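Glypican-1 (Homo sapiens, PDB 4YWT) carries heparan sulfate chains at the cell surface, through which it binds alpha-4(V) collagen and takes part in Schwann cell myelination. Local coordinates at residues D269-G277 / N437-I445. The protein carries 3 engineered substitutions. Sequence-based numbering, arbitrary orientation.
Sequences DYCRNVLKG and NNPEVEVDI
Tyr270 lays one edge of its ring against the bent side chain of Glu440: CG of Glu440 lies in the ring plane, 3.7 Å from Tyr270 CD1, and the carboxylate stands at 80° to the ring. Glu440 OE1 comes obliquely to 3.1 Å from Tyr270 CE1. Glutamate suits this place because its methylenes pack on the helix while OE2 hydrogen-bonds to Tyr423 OH, whose ring also meets that of Tyr270. One turn on, Asn438 ND2 donates to Asn273 O over 2.9 Å, nearly straight at 172°, from above the carbonyl plane; the helical N-H of Gly277 reaches the same oxygen from the opposite face. An asparagine fits here because its amide, carried toward the helix with CG anti to the backbone N (chi1 -168°), offers donor and acceptor at once: ND2 also hydrogen-bonds to Gln435 OE1, while OD1 accepts from the backbone N of Glu440 (an Asx turn) and of Val441 (an Asx motif). Asn273 ND2 and OD1 hydrogen-bond to Glu426 O and Met428 N. Val274 extends CG2 to 3.8 Å from Glu440 CB, an apolar contact with the base of the glutamate, and branched Val441 sets CG2 3.4 Å from Val274 O. Gly277, without a side chain, lets the loop come close: Val441 CB lies 4.0 Å from Gly277 CA. The loop leading to helix 450-471 thus packs along helix 268-278, Val441 and Tyr270 also touching helix 243-253, while Leu275 and the Cys271-Cys400 disulfide join helix 268-278 to helix 391-404.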
loop_
_atom_site.group_PDB
_atom_site.type_symbol
_atom_site.label_atom_id
_atom_site.label_comp_id
_atom_site.label_asym_id
_atom_site.label_seq_id
_atom_site.Cartn_x
_atom_site.Cartn_y
_atom_site.Cartn_z
ATOM N N ASP A 269 10.133 22.888 -15.541
ATOM C CA ASP A 269 11.389 22.190 -15.268
ATOM C C ASP A 269 12.108 22.768 -14.050
ATOM O O ASP A 269 12.773 22.044 -13.306
ATOM C CB ASP A 269 12.303 22.238 -16.495
ATOM C CG ASP A 269 11.808 21.356 -17.627
ATOM O OD1 ASP A 269 10.907 20.525 -17.382
ATOM O OD2 ASP A 269 12.324 21.486 -18.757
ATOM N N TYR A 270 11.972 24.075 -13.859
ATOM C CA TYR A 270 12.510 24.756 -12.686
ATOM C C TYR A 270 11.867 24.191 -11.418
ATOM O O TYR A 270 12.553 23.687 -10.517
ATOM C CB TYR A 270 12.267 26.266 -12.805
ATOM C CG TYR A 270 12.750 27.104 -11.641
ATOM C CD1 TYR A 270 13.814 26.694 -10.847
ATOM C CD2 TYR A 270 12.137 28.315 -11.340
ATOM C CE1 TYR A 270 14.249 27.464 -9.783
ATOM C CE2 TYR A 270 12.564 29.090 -10.280
ATOM C CZ TYR A 270 13.620 28.661 -9.506
ATOM O OH TYR A 270 14.047 29.433 -8.449
ATOM N N CYS A 271 10.540 24.275 -11.371
ATOM C CA CYS A 271 9.746 23.725 -10.278
ATOM C C CYS A 271 10.102 22.266 -10.007
ATOM O O CYS A 271 10.211 21.842 -8.852
ATOM C CB CYS A 271 8.255 23.854 -10.602
ATOM S SG CYS A 271 7.129 23.216 -9.342
ATOM N N ARG A 272 10.293 21.505 -11.080
ATOM C CA ARG A 272 10.581 20.084 -10.966
ATOM C C ARG A 272 11.967 19.822 -10.392
ATOM O O ARG A 272 12.143 18.894 -9.611
ATOM C CB ARG A 272 10.435 19.400 -12.323
ATOM C CG ARG A 272 9.129 18.641 -12.468
ATOM C CD ARG A 272 8.700 18.539 -13.916
ATOM N NE ARG A 272 7.322 18.984 -14.095
ATOM C CZ ARG A 272 6.747 19.177 -15.277
ATOM N NH1 ARG A 272 5.486 19.583 -15.344
ATOM N NH2 ARG A 272 7.431 18.963 -16.392
ATOM N N ASN A 273 12.949 20.631 -10.775
ATOM C CA ASN A 273 14.277 20.498 -10.188
ATOM C C ASN A 273 14.251 20.865 -8.712
ATOM O O ASN A 273 14.875 20.191 -7.882
ATOM C CB ASN A 273 15.295 21.356 -10.935
ATOM C CG ASN A 273 16.020 20.583 -12.016
ATOM O OD1 ASN A 273 15.689 19.431 -12.293
ATOM N ND2 ASN A 273 17.019 21.206 -12.626
ATOM N N VAL A 274 13.512 21.922 -8.386
ATOM C CA VAL A 274 13.367 22.330 -6.992
ATOM C C VAL A 274 12.758 21.214 -6.146
ATOM O O VAL A 274 13.323 20.828 -5.121
ATOM C CB VAL A 274 12.500 23.593 -6.852
ATOM C CG1 VAL A 274 12.216 23.878 -5.385
ATOM C CG2 VAL A 274 13.185 24.782 -7.509
ATOM N N LEU A 275 11.618 20.685 -6.580
ATOM C CA LEU A 275 10.934 19.654 -5.802
ATOM C C LEU A 275 11.707 18.337 -5.778
ATOM O O LEU A 275 11.669 17.615 -4.783
ATOM C CB LEU A 275 9.518 19.424 -6.333
ATOM C CG LEU A 275 8.554 20.596 -6.130
ATOM C CD1 LEU A 275 7.119 20.170 -6.392
ATOM C CD2 LEU A 275 8.695 21.176 -4.730
ATOM N N LYS A 276 12.411 18.026 -6.864
ATOM C CA LYS A 276 13.282 16.854 -6.885
ATOM C C LYS A 276 14.408 17.022 -5.877
ATOM O O LYS A 276 14.867 16.049 -5.282
ATOM C CB LYS A 276 13.857 16.609 -8.281
ATOM C CG LYS A 276 12.944 15.803 -9.191
ATOM C CD LYS A 276 13.582 15.564 -10.548
ATOM C CE LYS A 276 12.672 14.743 -11.445
ATOM N NZ LYS A 276 13.423 14.063 -12.537
ATOM N N GLY A 277 14.849 18.263 -5.691
ATOM C CA GLY A 277 15.824 18.562 -4.659
ATOM C C GLY A 277 15.230 18.378 -3.274
ATOM O O GLY A 277 15.850 17.780 -2.394
ATOM N N ASN A 437 24.441 17.555 -7.842
ATOM C CA ASN A 437 24.653 18.684 -8.748
ATOM C C ASN A 437 23.457 19.622 -8.934
ATOM O O ASN A 437 23.516 20.528 -9.766
ATOM C CB ASN A 437 25.108 18.172 -10.113
ATOM C CG ASN A 437 26.544 17.691 -10.099
ATOM O OD1 ASN A 437 27.330 18.081 -9.234
ATOM N ND2 ASN A 437 26.898 16.845 -11.060
ATOM N N ASN A 438 22.371 19.395 -8.196
ATOM C CA ASN A 438 21.144 20.175 -8.378
ATOM C C ASN A 438 21.396 21.676 -8.222
ATOM O O ASN A 438 21.795 22.140 -7.154
ATOM C CB ASN A 438 20.073 19.712 -7.383
ATOM C CG ASN A 438 18.686 20.259 -7.701
ATOM O OD1 ASN A 438 18.522 21.431 -8.041
ATOM N ND2 ASN A 438 17.678 19.404 -7.583
ATOM N N PRO A 439 21.154 22.440 -9.299
ATOM C CA PRO A 439 21.441 23.879 -9.352
ATOM C C PRO A 439 20.547 24.711 -8.436
ATOM O O PRO A 439 20.998 25.709 -7.875
ATOM C CB PRO A 439 21.187 24.232 -10.821
ATOM C CG PRO A 439 20.199 23.215 -11.283
ATOM C CD PRO A 439 20.554 21.949 -10.553
ATOM N N GLU A 440 19.287 24.312 -8.312
ATOM C CA GLU A 440 18.324 25.059 -7.512
ATOM C C GLU A 440 18.431 24.764 -6.019
ATOM O O GLU A 440 18.339 25.669 -5.191
ATOM C CB GLU A 440 16.907 24.774 -8.007
ATOM C CG GLU A 440 16.750 24.912 -9.518
ATOM C CD GLU A 440 17.382 26.180 -10.076
ATOM O OE1 GLU A 440 17.344 27.231 -9.400
ATOM O OE2 GLU A 440 17.922 26.125 -11.202
ATOM N N VAL A 441 18.615 23.493 -5.683
ATOM C CA VAL A 441 18.698 23.077 -4.290
ATOM C C VAL A 441 20.044 22.425 -4.018
ATOM O O VAL A 441 20.479 21.556 -4.772
ATOM C CB VAL A 441 17.579 22.082 -3.920
ATOM C CG1 VAL A 441 17.499 21.908 -2.410
ATOM C CG2 VAL A 441 16.247 22.541 -4.484
ATOM N N GLU A 442 20.700 22.819 -2.934
ATOM C CA GLU A 442 21.965 22.190 -2.594
ATOM C C GLU A 442 21.720 21.150 -1.517
ATOM O O GLU A 442 21.410 21.469 -0.368
ATOM C CB GLU A 442 23.002 23.221 -2.144
ATOM C CG GLU A 442 24.213 23.285 -3.066
ATOM C CD GLU A 442 25.245 24.303 -2.625
ATOM O OE1 GLU A 442 25.395 25.331 -3.317
ATOM O OE2 GLU A 442 25.910 24.071 -1.594
ATOM N N VAL A 443 21.866 19.893 -1.916
ATOM C CA VAL A 443 21.512 18.766 -1.074
ATOM C C VAL A 443 22.743 17.939 -0.754
ATOM O O VAL A 443 23.477 17.533 -1.656
ATOM C CB VAL A 443 20.463 17.868 -1.756
ATOM C CG1 VAL A 443 20.047 16.740 -0.830
ATOM C CG2 VAL A 443 19.257 18.689 -2.187
ATOM N N ASP A 444 22.965 17.681 0.528
ATOM C CA ASP A 444 24.075 16.833 0.926
ATOM C C ASP A 444 23.609 15.388 0.834
ATOM O O ASP A 444 22.685 14.981 1.535
ATOM C CB ASP A 444 24.545 17.173 2.340
ATOM C CG ASP A 444 25.601 16.215 2.850
ATOM O OD1 ASP A 444 26.498 15.847 2.063
ATOM O OD2 ASP A 444 25.534 15.833 4.036
ATOM N N ILE A 445 24.257 14.620 -0.033
ATOM C CA ILE A 445 23.792 13.279 -0.355
ATOM C C ILE A 445 24.312 12.248 0.638
ATOM O O ILE A 445 23.863 11.102 0.646
ATOM C CB ILE A 445 24.214 12.871 -1.778
ATOM C CG1 ILE A 445 25.734 12.746 -1.876
ATOM C CG2 ILE A 445 23.708 13.887 -2.786
ATOM C CD1 ILE A 445 26.227 12.453 -3.277
#